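Local coordinates for protein SusD homolog (Bacteroides thetaiotaomicron, PDB 3SGH) that probably binds glycans at the cell surface as a SusD-like outer-membrane lipoprotein of a polysaccharide-uptake system, at residues Q175-N189 with G217-T231. Residues are numbered along the deposited sequence; the frame is centred on the assembly and turned at random. Where two conformers were deposited one is given.
Sequences QFYKGDCSKWLKFAN and GGVMESVGDSSYDTT
The ring of Y177 meets the 217-231 segment at its edge, where the carbonyl of D225 lies near the ring plane. K183 CB sits over the centre of one of its faces, 3.3 Å above the plane; W184 CD2 lies in plane at the Y177 edge, and Y177 CD2 in turn stands 3.5 Å over the centre of the indole face. The F187 ring has W184 CZ3 off-centre over one face, while M220 CE and S227 CB approach it obliquely; F176 has Q175 CG offset toward the rim of one face and meets Y228 O and D229 CA obliquely. In this SusD-like alpha-alpha superhelix, F176, Y177 and F187 line the seam between the loop and first turns of helix 181-198 and the chain that leaves helix 204-217 and runs through strand 227-229, which pairs with strand 314-317; W184 stands behind them. A tyrosine suits this seam because its hydroxyl reaches a buried carbonyl: Y177 OH donates to D225 O at 2.6 Å, almost head-on, with a C=O...O angle of 161°. Selenomethionine M220, its chain extended beyond CG, lies alongside F187 and brings CE to 3.7 Å from F187 CD2.

Two lysines reach across from the helix. K186, bent at chi3 (-74°), crosses D225 at about a right angle and forms a salt bridge, NZ to OD1 2.9 Å, from above the carboxylate plane. D225 OD2 accepts from the backbone N of both E221 and S222, so the carboxylate also braces its own loop. K183 NZ donates to G224 O at 3.0 Å, from above the carbonyl plane. Farther along, T230 OG1 donates to Q175 O on a lone pair. D229 OD1 lies in the plane of the Q175 amide, whereas NE2 meets that oxygen from above the carboxylate plane, at 2.9 Å with an N-H...O angle of 161°.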
ATOM      1  N   GLN A 175       4.322  -5.886  19.346  1.00 17.01           N
ATOM      2  CA  GLN A 175       3.384  -4.789  19.553  1.00 16.33           C
ATOM      3  C   GLN A 175       2.118  -4.847  18.700  1.00 17.06           C
ATOM      4  O   GLN A 175       1.194  -4.051  18.899  1.00 18.13           O
ATOM      5  CB  GLN A 175       4.077  -3.443  19.318  1.00 16.05           C
ATOM      6  CG  GLN A 175       4.489  -3.106  17.875  1.00 14.57           C
ATOM      7  CD  GLN A 175       5.910  -3.477  17.520  1.00 16.66           C
ATOM      8  OE1 GLN A 175       6.458  -4.472  18.025  1.00 19.31           O
ATOM      9  NE2 GLN A 175       6.518  -2.693  16.617  1.00 14.26           N
ATOM     10  N   PHE A 176       2.091  -5.756  17.731  1.00 16.56           N
ATOM     11  CA  PHE A 176       0.938  -5.879  16.818  1.00 16.51           C
ATOM     12  C   PHE A 176      -0.174  -6.714  17.443  1.00 16.40           C
ATOM     13  O   PHE A 176      -1.331  -6.250  17.559  1.00 18.84           O
ATOM     14  CB  PHE A 176       1.420  -6.480  15.490  1.00 15.05           C
ATOM     15  CG  PHE A 176       2.525  -5.668  14.861  1.00 15.47           C
ATOM     16  CD1 PHE A 176       2.231  -4.575  14.038  1.00 15.22           C
ATOM     17  CD2 PHE A 176       3.837  -5.940  15.156  1.00 16.19           C
ATOM     18  CE1 PHE A 176       3.243  -3.808  13.500  1.00 15.83           C
ATOM     19  CE2 PHE A 176       4.858  -5.160  14.633  1.00 18.17           C
ATOM     20  CZ  PHE A 176       4.568  -4.104  13.793  1.00 15.21           C
ATOM     21  N   TYR A 177       0.191  -7.909  17.886  1.00 16.69           N
ATOM     22  CA  TYR A 177      -0.769  -8.870  18.435  1.00 17.06           C
ATOM     23  C   TYR A 177      -0.369  -9.533  19.750  1.00 17.68           C
ATOM     24  O   TYR A 177      -1.012 -10.498  20.173  1.00 18.06           O
ATOM     25  CB  TYR A 177      -0.979  -9.934  17.397  1.00 16.60           C
ATOM     26  CG  TYR A 177      -1.594  -9.480  16.077  1.00 15.65           C
ATOM     27  CD1 TYR A 177      -2.791  -8.759  16.038  1.00 17.32           C
ATOM     28  CD2 TYR A 177      -1.035  -9.872  14.868  1.00 16.95           C
ATOM     29  CE1 TYR A 177      -3.390  -8.405  14.824  1.00 17.32           C
ATOM     30  CE2 TYR A 177      -1.642  -9.515  13.632  1.00 15.94           C
ATOM     31  CZ  TYR A 177      -2.821  -8.802  13.624  1.00 16.21           C
ATOM     32  OH  TYR A 177      -3.388  -8.501  12.413  1.00 16.29           O
ATOM     33  N   LYS A 178       0.683  -9.038  20.398  1.00 19.04           N
ATOM     34  CA  LYS A 178       1.085  -9.492  21.754  1.00 20.79           C
ATOM     35  C   LYS A 178       1.290 -11.012  21.829  1.00 20.30           C
ATOM     36  O   LYS A 178       1.011 -11.665  22.856  1.00 20.52           O
ATOM     37  CB  LYS A 178       0.043  -9.030  22.764  1.00 21.99           C
ATOM     38  CG  LYS A 178      -0.153  -7.502  22.812  1.00 27.49           C
ATOM     39  CD  LYS A 178      -1.147  -7.097  23.953  1.00 35.60           C
ATOM     40  CE  LYS A 178      -0.944  -5.620  24.470  1.00 38.35           C
ATOM     41  NZ  LYS A 178      -1.156  -4.556  23.408  1.00 39.57           N
ATOM     42  N   GLY A 179       1.763 -11.579  20.728  1.00 19.13           N
ATOM     43  CA  GLY A 179       2.092 -13.003  20.643  1.00 19.21           C
ATOM     44  C   GLY A 179       1.000 -13.941  20.233  1.00 19.49           C
ATOM     45  O   GLY A 179       1.222 -15.133  20.184  1.00 20.15           O
ATOM     46  N   ASP A 180      -0.185 -13.410  19.939  1.00 19.27           N
ATOM     47  CA  ASP A 180      -1.302 -14.218  19.531  1.00 19.96           C
ATOM     48  C   ASP A 180      -1.112 -14.730  18.092  1.00 19.82           C
ATOM     49  O   ASP A 180      -1.364 -13.997  17.109  1.00 18.60           O
ATOM     50  CB  ASP A 180      -2.596 -13.430  19.674  1.00 20.25           C
ATOM     51  CG  ASP A 180      -3.833 -14.282  19.414  1.00 22.57           C
ATOM     52  OD1 ASP A 180      -3.774 -15.364  18.741  1.00 22.96           O
ATOM     53  OD2 ASP A 180      -4.908 -13.864  19.886  1.00 25.77           O
ATOM     54  N   CYS A 181      -0.682 -15.983  17.963  1.00 19.80           N
ATOM     55  CA  CYS A 181      -0.438 -16.562  16.633  1.00 19.17           C
ATOM     56  C   CYS A 181      -1.690 -16.798  15.810  1.00 19.40           C
ATOM     57  O   CYS A 181      -1.584 -16.949  14.581  1.00 18.64           O
ATOM     58  CB  CYS A 181       0.363 -17.869  16.728  1.00 18.49           C
ATOM     59  SG  CYS A 181       2.079 -17.508  17.312  1.00 21.67           S
ATOM     60  N   SER A 182      -2.868 -16.840  16.433  1.00 19.90           N
ATOM     61  CA  SER A 182      -4.098 -16.906  15.644  0.50 20.24           C
ATOM     62  C   SER A 182      -4.325 -15.603  14.884  1.00 19.61           C
ATOM     63  O   SER A 182      -4.830 -15.629  13.783  1.00 19.75           O
ATOM     64  CB  SER A 182      -5.310 -17.224  16.517  0.50 20.78           C
ATOM     65  OG  SER A 182      -5.185 -18.538  17.015  0.50 22.91           O
ATOM     66  N   LYS A 183      -3.946 -14.473  15.473  1.00 19.47           N
ATOM     67  CA  LYS A 183      -4.063 -13.162  14.782  1.00 19.23           C
ATOM     68  C   LYS A 183      -3.021 -13.084  13.671  1.00 18.25           C
ATOM     69  O   LYS A 183      -3.327 -12.676  12.538  1.00 18.21           O
ATOM     70  CB  LYS A 183      -3.859 -11.996  15.720  1.00 18.64           C
ATOM     71  CG  LYS A 183      -4.908 -11.790  16.769  1.00 21.94           C
ATOM     72  CD  LYS A 183      -6.196 -11.200  16.226  1.00 25.22           C
ATOM     73  CE  LYS A 183      -7.273 -10.927  17.352  1.00 26.72           C
ATOM     74  NZ  LYS A 183      -6.925  -9.810  18.289  1.00 29.22           N
ATOM     75  N   TRP A 184      -1.806 -13.524  13.972  1.00 16.78           N
ATOM     76  CA  TRP A 184      -0.803 -13.567  12.919  1.00 16.03           C
ATOM     77  C   TRP A 184      -1.182 -14.510  11.768  1.00 15.82           C
ATOM     78  O   TRP A 184      -0.839 -14.267  10.604  1.00 17.31           O
ATOM     79  CB  TRP A 184       0.572 -13.922  13.439  1.00 16.19           C
ATOM     80  CG  TRP A 184       1.272 -12.806  14.123  1.00 16.02           C
ATOM     81  CD1 TRP A 184       1.525 -12.703  15.446  1.00 16.18           C
ATOM     82  CD2 TRP A 184       1.802 -11.621  13.515  1.00 16.77           C
ATOM     83  NE1 TRP A 184       2.208 -11.536  15.716  1.00 17.65           N
ATOM     84  CE2 TRP A 184       2.377 -10.845  14.546  1.00 16.61           C
ATOM     85  CE3 TRP A 184       1.859 -11.150  12.196  1.00 17.96           C
ATOM     86  CZ2 TRP A 184       2.996  -9.629  14.302  1.00 18.33           C
ATOM     87  CZ3 TRP A 184       2.460  -9.923  11.962  1.00 17.59           C
ATOM     88  CH2 TRP A 184       3.022  -9.185  13.015  1.00 17.99           C
ATOM     89  N   LEU A 185      -1.901 -15.578  12.073  1.00 15.93           N
ATOM     90  CA  LEU A 185      -2.271 -16.538  11.015  1.00 16.83           C
ATOM     91  C   LEU A 185      -3.254 -15.894  10.054  1.00 16.47           C
ATOM     92  O   LEU A 185      -3.139 -16.067   8.853  1.00 16.53           O
ATOM     93  CB  LEU A 185      -2.856 -17.814  11.639  1.00 16.67           C
ATOM     94  CG  LEU A 185      -3.132 -18.975  10.667  1.00 20.20           C
ATOM     95  CD1 LEU A 185      -1.863 -19.521  10.065  1.00 19.21           C
ATOM     96  CD2 LEU A 185      -3.937 -20.110  11.417  1.00 19.74           C
ATOM     97  N   LYS A 186      -4.238 -15.175  10.581  1.00 15.56           N
ATOM     98  CA  LYS A 186      -5.183 -14.433   9.761  1.00 15.10           C
ATOM     99  C   LYS A 186      -4.464 -13.369   8.956  1.00 14.88           C
ATOM    100  O   LYS A 186      -4.744 -13.198   7.769  1.00 15.07           O
ATOM    101  CB  LYS A 186      -6.317 -13.820  10.621  1.00 15.85           C
ATOM    102  CG  LYS A 186      -7.300 -14.860  11.125  1.00 16.93           C
ATOM    103  CD  LYS A 186      -8.416 -14.240  11.985  1.00 21.21           C
ATOM    104  CE  LYS A 186      -7.843 -13.861  13.354  1.00 23.05           C
ATOM    105  NZ  LYS A 186      -8.791 -13.864  14.521  1.00 29.08           N
ATOM    106  N   PHE A 187      -3.519 -12.675   9.607  1.00 15.41           N
ATOM    107  CA  PHE A 187      -2.680 -11.658   8.918  1.00 15.09           C
ATOM    108  C   PHE A 187      -1.948 -12.306   7.743  1.00 15.30           C
ATOM    109  O   PHE A 187      -1.980 -11.802   6.584  1.00 14.24           O
ATOM    110  CB  PHE A 187      -1.687 -11.027   9.895  1.00 15.16           C
ATOM    111  CG  PHE A 187      -0.803  -9.979   9.283  1.00 15.28           C
ATOM    112  CD1 PHE A 187       0.376 -10.351   8.638  1.00 14.42           C
ATOM    113  CD2 PHE A 187      -1.085  -8.627   9.456  1.00 15.18           C
ATOM    114  CE1 PHE A 187       1.241  -9.376   8.064  1.00 17.93           C
ATOM    115  CE2 PHE A 187      -0.247  -7.644   8.896  1.00 16.42           C
ATOM    116  CZ  PHE A 187       0.937  -8.028   8.195  1.00 16.19           C
ATOM    117  N   ALA A 188      -1.324 -13.442   8.013  1.00 14.49           N
ATOM    118  CA  ALA A 188      -0.539 -14.127   6.999  1.00 14.95           C
ATOM    119  C   ALA A 188      -1.403 -14.590   5.804  1.00 15.34           C
ATOM    120  O   ALA A 188      -0.996 -14.451   4.648  1.00 14.51           O
ATOM    121  CB  ALA A 188       0.245 -15.287   7.600  1.00 15.97           C
ATOM    122  N   ASN A 189      -2.564 -15.167   6.086  1.00 15.43           N
ATOM    123  CA  ASN A 189      -3.485 -15.581   5.011  1.00 14.86           C
ATOM    124  C   ASN A 189      -4.057 -14.413   4.246  1.00 15.09           C
ATOM    125  O   ASN A 189      -4.262 -14.508   3.034  1.00 15.24           O
ATOM    126  CB  ASN A 189      -4.584 -16.492   5.565  1.00 15.11           C
ATOM    127  CG  ASN A 189      -4.079 -17.922   5.754  1.00 15.71           C
ATOM    128  OD1 ASN A 189      -3.658 -18.559   4.798  1.00 18.68           O
ATOM    129  ND2 ASN A 189      -4.109 -18.414   6.989  1.00 17.01           N
ATOM    130  N   GLY A 217      -7.469 -21.076   4.828  1.00 17.47           N
ATOM    131  CA  GLY A 217      -6.569 -20.896   5.947  1.00 17.78           C
ATOM    132  C   GLY A 217      -7.209 -19.987   6.985  1.00 17.83           C
ATOM    133  O   GLY A 217      -7.040 -20.202   8.186  1.00 19.05           O
ATOM    134  N   GLY A 218      -7.899 -18.951   6.512  1.00 17.08           N
ATOM    135  CA  GLY A 218      -8.655 -18.048   7.353  1.00 17.12           C
ATOM    136  C   GLY A 218      -8.087 -16.639   7.282  1.00 16.84           C
ATOM    137  O   GLY A 218      -6.981 -16.390   7.773  1.00 16.71           O
ATOM    138  N   VAL A 219      -8.842 -15.722   6.704  1.00 17.11           N
ATOM    139  CA  VAL A 219      -8.383 -14.329   6.592  1.00 16.07           C
ATOM    140  C   VAL A 219      -9.007 -13.509   7.725  1.00 16.80           C
ATOM    141  O   VAL A 219      -9.816 -14.017   8.533  1.00 16.68           O
ATOM    142  CB  VAL A 219      -8.727 -13.743   5.196  1.00 15.88           C
ATOM    143  CG1 VAL A 219      -7.942 -14.471   4.070  1.00 16.15           C
ATOM    144  CG2 VAL A 219     -10.255 -13.826   4.919  1.00 14.83           C
HETATM  145  N   MSE A 220      -8.655 -12.234   7.791  1.00 16.23           N
HETATM  146  CA  MSE A 220      -9.246 -11.339   8.807  1.00 16.54           C
HETATM  147  C   MSE A 220     -10.756 -11.239   8.583  1.00 17.09           C
HETATM  148  O   MSE A 220     -11.234 -11.206   7.434  1.00 16.14           O
HETATM  149  CB  MSE A 220      -8.639  -9.946   8.743  1.00 15.81           C
HETATM  150  CG  MSE A 220      -7.187  -9.876   9.073  1.00 14.95           C
HETATM  151 SE   MSE A 220      -6.595  -8.050   8.924  0.75 13.56          SE
HETATM  152  CE  MSE A 220      -4.763  -8.450   9.411  1.00 16.30           C
ATOM    153  N   GLU A 221     -11.512 -11.218   9.682  1.00 17.03           N
ATOM    154  CA  GLU A 221     -12.980 -11.196   9.619  1.00 17.64           C
ATOM    155  C   GLU A 221     -13.644 -10.082  10.426  1.00 18.43           C
ATOM    156  O   GLU A 221     -14.756  -9.694  10.087  1.00 19.68           O
ATOM    157  CB  GLU A 221     -13.560 -12.515  10.091  1.00 19.19           C
ATOM    158  CG  GLU A 221     -13.183 -13.673   9.201  1.00 20.29           C
ATOM    159  CD  GLU A 221     -13.940 -13.698   7.882  1.00 24.68           C
ATOM    160  OE1 GLU A 221     -14.644 -12.712   7.533  1.00 23.39           O
ATOM    161  OE2 GLU A 221     -13.850 -14.744   7.178  1.00 28.68           O
ATOM    162  N   SER A 222     -12.938  -9.534  11.404  1.00 18.44           N
ATOM    163  CA  SER A 222     -13.497  -8.486  12.260  0.50 18.84           C
ATOM    164  C   SER A 222     -12.460  -7.430  12.588  1.00 18.47           C
ATOM    165  O   SER A 222     -11.237  -7.665  12.441  1.00 18.27           O
ATOM    166  CB  SER A 222     -14.008  -9.091  13.564  0.50 19.97           C
ATOM    167  OG  SER A 222     -12.944  -9.632  14.320  0.50 22.45           O
ATOM    168  N   VAL A 223     -12.926  -6.269  13.029  1.00 18.65           N
ATOM    169  CA  VAL A 223     -12.014  -5.135  13.316  1.00 18.90           C
ATOM    170  C   VAL A 223     -10.932  -5.461  14.346  1.00 18.57           C
ATOM    171  O   VAL A 223      -9.835  -4.903  14.272  1.00 19.84           O
ATOM    172  CB  VAL A 223     -12.769  -3.824  13.685  1.00 19.64           C
ATOM    173  CG1 VAL A 223     -13.588  -3.346  12.500  1.00 19.21           C
ATOM    174  CG2 VAL A 223     -13.634  -3.996  14.927  1.00 21.13           C
ATOM    175  N   GLY A 224     -11.210  -6.382  15.268  1.00 18.10           N
ATOM    176  CA  GLY A 224     -10.213  -6.821  16.260  1.00 19.26           C
ATOM    177  C   GLY A 224      -9.043  -7.575  15.649  1.00 18.61           C
ATOM    178  O   GLY A 224      -8.042  -7.824  16.302  1.00 19.72           O
ATOM    179  N   ASP A 225      -9.186  -7.965  14.391  1.00 17.33           N
ATOM    180  CA  ASP A 225      -8.138  -8.653  13.679  1.00 17.26           C
ATOM    181  C   ASP A 225      -7.105  -7.722  13.010  1.00 16.72           C
ATOM    182  O   ASP A 225      -6.004  -8.159  12.622  1.00 16.15           O
ATOM    183  CB  ASP A 225      -8.757  -9.536  12.587  1.00 18.66           C
ATOM    184  CG  ASP A 225      -9.644 -10.655  13.134  1.00 19.31           C
ATOM    185  OD1 ASP A 225      -9.489 -11.040  14.295  1.00 18.66           O
ATOM    186  OD2 ASP A 225     -10.514 -11.182  12.372  1.00 19.06           O
ATOM    187  N   SER A 226      -7.470  -6.457  12.832  1.00 15.88           N
ATOM    188  CA  SER A 226      -6.635  -5.509  12.123  1.00 14.69           C
ATOM    189  C   SER A 226      -5.302  -5.327  12.817  1.00 15.85           C
ATOM    190  O   SER A 226      -5.224  -5.393  14.045  1.00 15.73           O
ATOM    191  CB  SER A 226      -7.346  -4.153  12.036  1.00 14.91           C
ATOM    192  OG  SER A 226      -8.550  -4.291  11.225  1.00 14.40           O
ATOM    193  N   SER A 227      -4.264  -5.067  12.032  1.00 15.44           N
ATOM    194  CA  SER A 227      -2.914  -4.873  12.546  1.00 15.42           C
ATOM    195  C   SER A 227      -2.511  -3.416  12.539  1.00 15.03           C
ATOM    196  O   SER A 227      -2.565  -2.745  11.464  1.00 14.13           O
ATOM    197  CB  SER A 227      -1.901  -5.634  11.680  1.00 16.56           C
ATOM    198  OG  SER A 227      -0.589  -5.395  12.153  1.00 17.29           O
ATOM    199  N   TYR A 228      -2.067  -2.970  13.714  1.00 14.75           N
ATOM    200  CA  TYR A 228      -1.462  -1.636  13.923  1.00 15.44           C
ATOM    201  C   TYR A 228      -0.100  -1.735  14.659  1.00 16.34           C
ATOM    202  O   TYR A 228       0.099  -2.623  15.483  1.00 16.90           O
ATOM    203  CB  TYR A 228      -2.338  -0.797  14.788  1.00 15.53           C
ATOM    204  CG  TYR A 228      -3.668  -0.376  14.212  1.00 14.64           C
ATOM    205  CD1 TYR A 228      -4.764  -1.219  14.305  1.00 14.97           C
ATOM    206  CD2 TYR A 228      -3.848   0.884  13.673  1.00 16.66           C
ATOM    207  CE1 TYR A 228      -6.011  -0.841  13.793  1.00 17.11           C
ATOM    208  CE2 TYR A 228      -5.106   1.302  13.229  1.00 16.50           C
ATOM    209  CZ  TYR A 228      -6.175   0.422  13.283  1.00 17.54           C
ATOM    210  OH  TYR A 228      -7.417   0.794  12.828  1.00 17.34           O
ATOM    211  N   ASP A 229       0.820  -0.824  14.359  1.00 16.13           N
ATOM    212  CA  ASP A 229       2.114  -0.794  15.055  1.00 16.30           C
ATOM    213  C   ASP A 229       1.845   0.004  16.329  1.00 16.39           C
ATOM    214  O   ASP A 229       1.964   1.220  16.358  1.00 15.82           O
ATOM    215  CB  ASP A 229       3.204  -0.172  14.168  1.00 16.60           C
ATOM    216  CG  ASP A 229       4.609  -0.326  14.750  1.00 16.34           C
ATOM    217  OD1 ASP A 229       4.724  -0.470  16.004  1.00 17.13           O
ATOM    218  OD2 ASP A 229       5.560  -0.259  13.964  1.00 16.58           O
ATOM    219  N   THR A 230       1.400  -0.688  17.360  1.00 17.58           N
ATOM    220  CA  THR A 230       0.793  -0.006  18.496  1.00 18.26           C
ATOM    221  C   THR A 230       1.749   0.899  19.266  1.00 19.05           C
ATOM    222  O   THR A 230       1.283   1.834  19.965  1.00 20.73           O
ATOM    223  CB  THR A 230       0.120  -0.976  19.499  1.00 18.59           C
ATOM    224  OG1 THR A 230       1.112  -1.764  20.144  1.00 20.57           O
ATOM    225  CG2 THR A 230      -0.967  -1.878  18.796  1.00 19.23           C
ATOM    226  N   THR A 231       3.043   0.595  19.204  1.00 17.57           N
ATOM    227  CA  THR A 231       4.068   1.420  19.874  1.00 17.34           C
ATOM    228  C   THR A 231       4.779   2.364  18.907  1.00 16.72           C
ATOM    229  O   THR A 231       5.745   3.018  19.276  1.00 15.96           O
ATOM    230  CB  THR A 231       5.081   0.518  20.509  1.00 18.37           C
ATOM    231  OG1 THR A 231       5.671  -0.299  19.504  1.00 18.89           O
ATOM    232  CG2 THR A 231       4.411  -0.388  21.609  1.00 19.91           C
TER
HETATM  233  O   HOH W   1      -2.857  -4.673  16.093  1.00 18.54           O
HETATM  234  O   HOH W   2      -5.650 -10.971  12.528  1.00 16.17           O
HETATM  235  O   HOH W   3     -11.667 -13.379  13.273  1.00 22.22           O
HETATM  236  O   HOH W   4      -3.843 -21.253   7.773  1.00 19.29           O